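Local coordinates for uncharacterized protein (Bombyx mori, PDB 5AZ0) that probably reduces carbonyl compounds such as aldehydes and ketones with a nicotinamide cofactor, as a member of the aldo-keto reductase family with a TIM-barrel fold, at residues V105-V115 with E149-F160. Sequence-based numbering, arbitrary orientation. Where two conformers were deposited one is given.
Sequences VWQHYHRAADV and EKIDYLETWRGF. With ACT (acetate ion), chain I.
R111 and E149 form the salt bridge of this contact, NH2 of R111 lying 3.0 Å from OE2 of E149. The guanidinium and carboxylate planes stand 80° apart, and the nitrogen meets the oxygen from above the carboxylate plane. Only this pair is bonded, since R111 NH1 stays 3.6 Å from E149 OE1. A water links that OE1 to Q107 O and H110 N.

Deeper in, T156 OG1 donates to H110 O (2.7 Å), reaching a lone pair in the carbonyl plane. The threonine rotamer (chi1 -46°) that turns OG1 to this carbonyl also leaves CG2 over one face of the H110 imidazole, 4.2 Å from the ring centroid, while a second water connects H110 ND1 with I151 O. In one of its two modelled conformers E155, its chain extended, brings OE2 to within 3.0 Å of A112 N in a nearly straight bond (172°), which may therefore be only partly occupied. In that conformer the dipole of helix 112-126 would probably favour the negative charge.

Apolar packing completes the joint. I151 CD1 abuts R111 CG at 3.7 Å, and V115 CG1 sits over one face of the F160 ring, whose CZ approaches V105 CG2. G159 lets the helices close in, its CA 3.4 Å from A112 O; M136 of strand 133-136 touches H110, T156 and F160 from the barrel side.

Neighbouring outer helices of the TIM barrel, 112-126 and 153-165, are thus joined near their N-terminal ends by T156 OG1 on H110 O, with the E155 bond a conformer-dependent addition. At the exposed edge the ion pair is a single bond, and a well-placed water ties E149 to the turn backbone.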
loop_
_atom_site.group_PDB
_atom_site.type_symbol
_atom_site.label_atom_id
_atom_site.label_comp_id
_atom_site.label_asym_id
_atom_site.label_seq_id
_atom_site.Cartn_x
_atom_site.Cartn_y
_atom_site.Cartn_z
ATOM N N VAL A 105 6.231 -7.291 -6.382
ATOM C CA VAL A 105 7.055 -7.692 -7.540
ATOM C C VAL A 105 6.930 -6.541 -8.533
ATOM O O VAL A 105 5.754 -6.153 -8.979
ATOM C CB VAL A 105 6.439 -8.935 -8.188
ATOM C CG1 VAL A 105 7.101 -9.317 -9.522
ATOM C CG2 VAL A 105 6.550 -10.101 -7.208
ATOM N N TRP A 106 8.083 -6.058 -8.982
ATOM C CA TRP A 106 8.153 -4.921 -9.870
ATOM C C TRP A 106 8.025 -5.283 -11.345
ATOM O O TRP A 106 7.904 -6.490 -11.726
ATOM C CB TRP A 106 9.484 -4.191 -9.568
ATOM C CG TRP A 106 9.643 -2.739 -10.013
ATOM C CD1 TRP A 106 10.519 -2.284 -10.970
ATOM C CD2 TRP A 106 8.986 -1.573 -9.495
ATOM N NE1 TRP A 106 10.428 -0.915 -11.095
ATOM C CE2 TRP A 106 9.519 -0.437 -10.204
ATOM C CE3 TRP A 106 8.004 -1.361 -8.542
ATOM C CZ2 TRP A 106 9.094 0.861 -9.969
ATOM C CZ3 TRP A 106 7.572 -0.067 -8.277
ATOM C CH2 TRP A 106 8.115 1.046 -8.990
ATOM N N GLN A 107 8.099 -4.241 -12.202
ATOM C CA GLN A 107 7.617 -4.263 -13.616
ATOM C C GLN A 107 8.432 -5.106 -14.518
ATOM O O GLN A 107 7.906 -5.643 -15.526
ATOM C CB GLN A 107 7.544 -2.843 -14.223
ATOM C CG GLN A 107 6.346 -2.028 -13.738
ATOM C CD GLN A 107 6.377 -1.645 -12.269
ATOM O OE1 GLN A 107 5.945 -2.415 -11.428
ATOM N NE2 GLN A 107 6.794 -0.441 -11.961
ATOM N N HIS A 108 9.693 -5.342 -14.123
ATOM C CA HIS A 108 10.543 -6.262 -14.927
ATOM C C HIS A 108 10.462 -7.710 -14.614
ATOM O O HIS A 108 11.126 -8.528 -15.283
ATOM C CB HIS A 108 11.989 -5.777 -14.991
ATOM C CG HIS A 108 12.688 -5.709 -13.681
ATOM N ND1 HIS A 108 12.305 -4.859 -12.683
ATOM C CD2 HIS A 108 13.816 -6.324 -13.238
ATOM C CE1 HIS A 108 13.154 -4.957 -11.670
ATOM N NE2 HIS A 108 14.089 -5.819 -11.996
ATOM N N TYR A 109 9.568 -8.094 -13.696
ATOM C CA TYR A 109 9.452 -9.534 -13.361
ATOM C C TYR A 109 8.036 -10.002 -13.691
ATOM O O TYR A 109 7.335 -10.597 -12.836
ATOM C CB TYR A 109 9.873 -9.700 -11.836
ATOM C CG TYR A 109 11.361 -9.654 -11.627
ATOM C CD1 TYR A 109 12.141 -10.722 -11.988
ATOM C CD2 TYR A 109 12.016 -8.551 -11.119
ATOM C CE1 TYR A 109 13.517 -10.690 -11.887
ATOM C CE2 TYR A 109 13.437 -8.533 -10.973
ATOM C CZ TYR A 109 14.158 -9.587 -11.369
ATOM O OH TYR A 109 15.536 -9.630 -11.232
ATOM N N HIS A 110 7.536 -9.701 -14.907
ATOM C CA HIS A 110 6.087 -9.982 -15.233
ATOM C C HIS A 110 5.894 -11.195 -15.997
ATOM O O HIS A 110 4.741 -11.658 -16.190
ATOM C CB HIS A 110 5.362 -8.822 -15.898
ATOM C CG HIS A 110 4.839 -7.808 -14.949
ATOM N ND1 HIS A 110 3.613 -7.243 -15.117
ATOM C CD2 HIS A 110 5.361 -7.254 -13.823
ATOM C CE1 HIS A 110 3.372 -6.389 -14.134
ATOM N NE2 HIS A 110 4.441 -6.335 -13.351
ATOM N N ARG A 111 6.962 -11.834 -16.401
ATOM C CA ARG A 111 6.725 -13.202 -16.928
ATOM C C ARG A 111 6.320 -14.118 -15.771
ATOM O O ARG A 111 6.859 -13.961 -14.675
ATOM C CB ARG A 111 7.984 -13.766 -17.586
ATOM C CG ARG A 111 8.450 -13.042 -18.869
ATOM C CD ARG A 111 9.918 -13.358 -19.171
ATOM N NE ARG A 111 10.420 -12.477 -20.231
ATOM C CZ ARG A 111 10.837 -11.233 -20.064
ATOM N NH1 ARG A 111 10.855 -10.648 -18.894
ATOM N NH2 ARG A 111 11.241 -10.539 -21.092
ATOM N N ALA A 112 5.482 -15.114 -16.050
ATOM C CA ALA A 112 4.999 -16.031 -15.069
ATOM C C ALA A 112 6.119 -16.621 -14.213
ATOM O O ALA A 112 6.089 -16.496 -13.013
ATOM C CB ALA A 112 4.186 -17.146 -15.699
ATOM N N ALA A 113 7.158 -17.157 -14.851
ATOM C CA ALA A 113 8.281 -17.748 -14.118
ATOM C C ALA A 113 9.071 -16.736 -13.352
ATOM O O ALA A 113 9.733 -17.106 -12.395
ATOM C CB ALA A 113 9.198 -18.493 -15.073
ATOM N N ASP A 114 9.013 -15.455 -13.705
ATOM C CA ASP A 114 9.774 -14.540 -12.920
ATOM C C ASP A 114 9.215 -14.161 -11.585
ATOM O O ASP A 114 9.948 -13.585 -10.759
ATOM C CB ASP A 114 10.148 -13.318 -13.712
ATOM C CG ASP A 114 11.316 -13.643 -14.717
ATOM O OD1 ASP A 114 12.476 -14.120 -14.358
ATOM O OD2 ASP A 114 10.956 -13.583 -15.858
ATOM N N VAL A 115 7.928 -14.401 -11.381
ATOM C CA VAL A 115 7.303 -13.988 -10.104
ATOM C C VAL A 115 7.989 -14.805 -8.978
ATOM O O VAL A 115 8.373 -14.254 -8.009
ATOM C CB VAL A 115 5.812 -14.310 -10.136
ATOM C CG1 VAL A 115 5.147 -13.951 -8.821
ATOM C CG2 VAL A 115 5.126 -13.486 -11.262
ATOM N N GLU A 149 7.318 -4.631 -22.524
ATOM C CA GLU A 149 7.375 -6.045 -22.881
ATOM C C GLU A 149 6.073 -6.529 -23.286
ATOM O O GLU A 149 5.985 -7.624 -23.776
ATOM C CB GLU A 149 7.986 -6.896 -21.728
ATOM C CG GLU A 149 9.407 -6.408 -21.477
ATOM C CD GLU A 149 10.245 -7.166 -20.489
ATOM O OE1 GLU A 149 9.901 -7.249 -19.303
ATOM O OE2 GLU A 149 11.324 -7.582 -20.899
ATOM N N LYS A 150 5.026 -5.714 -23.079
ATOM C CA LYS A 150 3.677 -6.045 -23.522
ATOM C C LYS A 150 3.268 -7.379 -23.044
ATOM O O LYS A 150 2.690 -8.160 -23.777
ATOM C CB LYS A 150 3.583 -5.929 -25.061
ATOM C CG LYS A 150 3.919 -4.485 -25.539
ATOM C CD LYS A 150 3.853 -4.336 -27.083
ATOM C CE LYS A 150 4.129 -2.887 -27.488
ATOM N NZ LYS A 150 3.713 -2.645 -28.899
ATOM N N ILE A 151 3.553 -7.689 -21.772
ATOM C CA ILE A 151 3.033 -8.968 -21.216
ATOM C C ILE A 151 1.692 -8.670 -20.580
ATOM O O ILE A 151 1.559 -7.703 -19.844
ATOM C CB ILE A 151 4.025 -9.504 -20.144
ATOM C CG1 ILE A 151 5.375 -9.738 -20.850
ATOM C CG2 ILE A 151 3.502 -10.782 -19.503
ATOM C CD1 ILE A 151 6.487 -10.086 -19.892
ATOM N N ASP A 152 0.706 -9.478 -20.896
ATOM C CA ASP A 152 -0.580 -9.371 -20.268
ATOM C C ASP A 152 -0.430 -9.663 -18.713
ATOM O O ASP A 152 0.251 -10.576 -18.332
ATOM C CB ASP A 152 -1.495 -10.376 -20.911
ATOM C CG ASP A 152 -2.947 -10.194 -20.511
ATOM O OD1 ASP A 152 -3.268 -9.342 -19.630
ATOM O OD2 ASP A 152 -3.740 -10.930 -21.105
ATOM N N TYR A 153 -1.098 -8.882 -17.882
ATOM C CA TYR A 153 -1.107 -9.079 -16.437
ATOM C C TYR A 153 -1.758 -10.408 -16.075
ATOM O O TYR A 153 -1.430 -10.962 -15.013
ATOM C CB TYR A 153 -1.700 -7.843 -15.679
ATOM C CG TYR A 153 -3.106 -7.477 -16.165
ATOM C CD1 TYR A 153 -4.190 -8.267 -15.854
ATOM C CD2 TYR A 153 -3.311 -6.375 -16.993
ATOM C CE1 TYR A 153 -5.439 -7.973 -16.303
ATOM C CE2 TYR A 153 -4.585 -6.064 -17.470
ATOM C CZ TYR A 153 -5.644 -6.856 -17.123
ATOM O OH TYR A 153 -6.920 -6.581 -17.581
ATOM N N LEU A 154 -2.580 -10.975 -16.981
ATOM C CA LEU A 154 -3.046 -12.313 -16.792
ATOM C C LEU A 154 -1.956 -13.356 -16.828
ATOM O O LEU A 154 -2.110 -14.395 -16.127
ATOM C CB LEU A 154 -4.182 -12.756 -17.773
ATOM C CG LEU A 154 -5.455 -11.872 -17.825
ATOM C CD1 LEU A 154 -6.444 -12.488 -18.849
ATOM C CD2 LEU A 154 -6.139 -11.827 -16.448
ATOM N N GLU A 155 -0.912 -13.160 -17.660
ATOM C CA GLU A 155 0.231 -14.111 -17.673
ATOM C C GLU A 155 0.927 -13.916 -16.353
ATOM O O GLU A 155 1.237 -14.868 -15.713
ATOM C CB GLU A 155 1.326 -13.987 -18.794
ATOM C CG GLU A 155 2.428 -15.096 -18.629
ATOM C CD GLU A 155 3.737 -14.972 -19.431
ATOM O OE1 GLU A 155 3.624 -14.425 -20.549
ATOM O OE2 GLU A 155 4.832 -15.475 -18.961
ATOM N N THR A 156 1.169 -12.684 -15.948
ATOM C CA THR A 156 1.843 -12.477 -14.679
ATOM C C THR A 156 1.119 -13.179 -13.503
ATOM O O THR A 156 1.749 -13.820 -12.676
ATOM C CB THR A 156 1.997 -11.012 -14.381
ATOM O OG1 THR A 156 2.476 -10.369 -15.566
ATOM C CG2 THR A 156 2.942 -10.800 -13.202
ATOM N N TRP A 157 -0.201 -13.144 -13.549
ATOM C CA TRP A 157 -1.046 -13.634 -12.509
ATOM C C TRP A 157 -0.944 -15.104 -12.391
ATOM O O TRP A 157 -0.946 -15.599 -11.273
ATOM C CB TRP A 157 -2.492 -13.155 -12.724
ATOM C CG TRP A 157 -3.351 -13.439 -11.496
ATOM C CD1 TRP A 157 -4.293 -14.376 -11.366
ATOM C CD2 TRP A 157 -3.259 -12.777 -10.251
ATOM N NE1 TRP A 157 -4.849 -14.325 -10.093
ATOM C CE2 TRP A 157 -4.244 -13.334 -9.397
ATOM C CE3 TRP A 157 -2.442 -11.751 -9.761
ATOM C CZ2 TRP A 157 -4.397 -12.940 -8.059
ATOM C CZ3 TRP A 157 -2.638 -11.306 -8.446
ATOM C CH2 TRP A 157 -3.582 -11.914 -7.616
ATOM N N ARG A 158 -0.707 -15.810 -13.494
ATOM C CA ARG A 158 -0.445 -17.245 -13.376
ATOM C C ARG A 158 0.773 -17.541 -12.475
ATOM O O ARG A 158 0.785 -18.511 -11.762
ATOM C CB ARG A 158 -0.199 -17.968 -14.723
ATOM C CG ARG A 158 -1.405 -18.018 -15.679
ATOM C CD ARG A 158 -1.242 -18.873 -17.002
ATOM N NE ARG A 158 -1.121 -18.048 -18.233
ATOM C CZ ARG A 158 -2.092 -17.256 -18.778
ATOM N NH1 ARG A 158 -3.322 -17.142 -18.258
ATOM N NH2 ARG A 158 -1.825 -16.534 -19.880
ATOM N N GLY A 159 1.803 -16.735 -12.585
ATOM C CA GLY A 159 2.970 -16.839 -11.726
ATOM C C GLY A 159 2.580 -16.536 -10.287
ATOM O O GLY A 159 3.078 -17.206 -9.396
ATOM N N PHE A 160 1.708 -15.543 -10.039
ATOM C CA PHE A 160 1.242 -15.291 -8.622
ATOM C C PHE A 160 0.493 -16.518 -8.105
ATOM O O PHE A 160 0.743 -16.967 -7.001
ATOM C CB PHE A 160 0.374 -14.031 -8.503
ATOM C CG PHE A 160 1.168 -12.784 -8.403
ATOM C CD1 PHE A 160 1.875 -12.310 -9.480
ATOM C CD2 PHE A 160 1.260 -12.123 -7.212
ATOM C CE1 PHE A 160 2.661 -11.184 -9.379
ATOM C CE2 PHE A 160 2.018 -11.010 -7.099
ATOM C CZ PHE A 160 2.759 -10.565 -8.172
HETATM C C ACT I . -7.913 -3.898 -19.400
HETATM O O ACT I . -7.789 -2.657 -19.353
HETATM O OXT ACT I . -6.954 -4.714 -19.262
HETATM C CH3 ACT I . -9.305 -4.355 -19.660
HETATM O O HOH W 1 8.263 -7.678 -17.055
HETATM O O HOH W 2 11.928 -7.686 -18.028
HETATM O O HOH W 3 1.739 -7.189 -17.135
#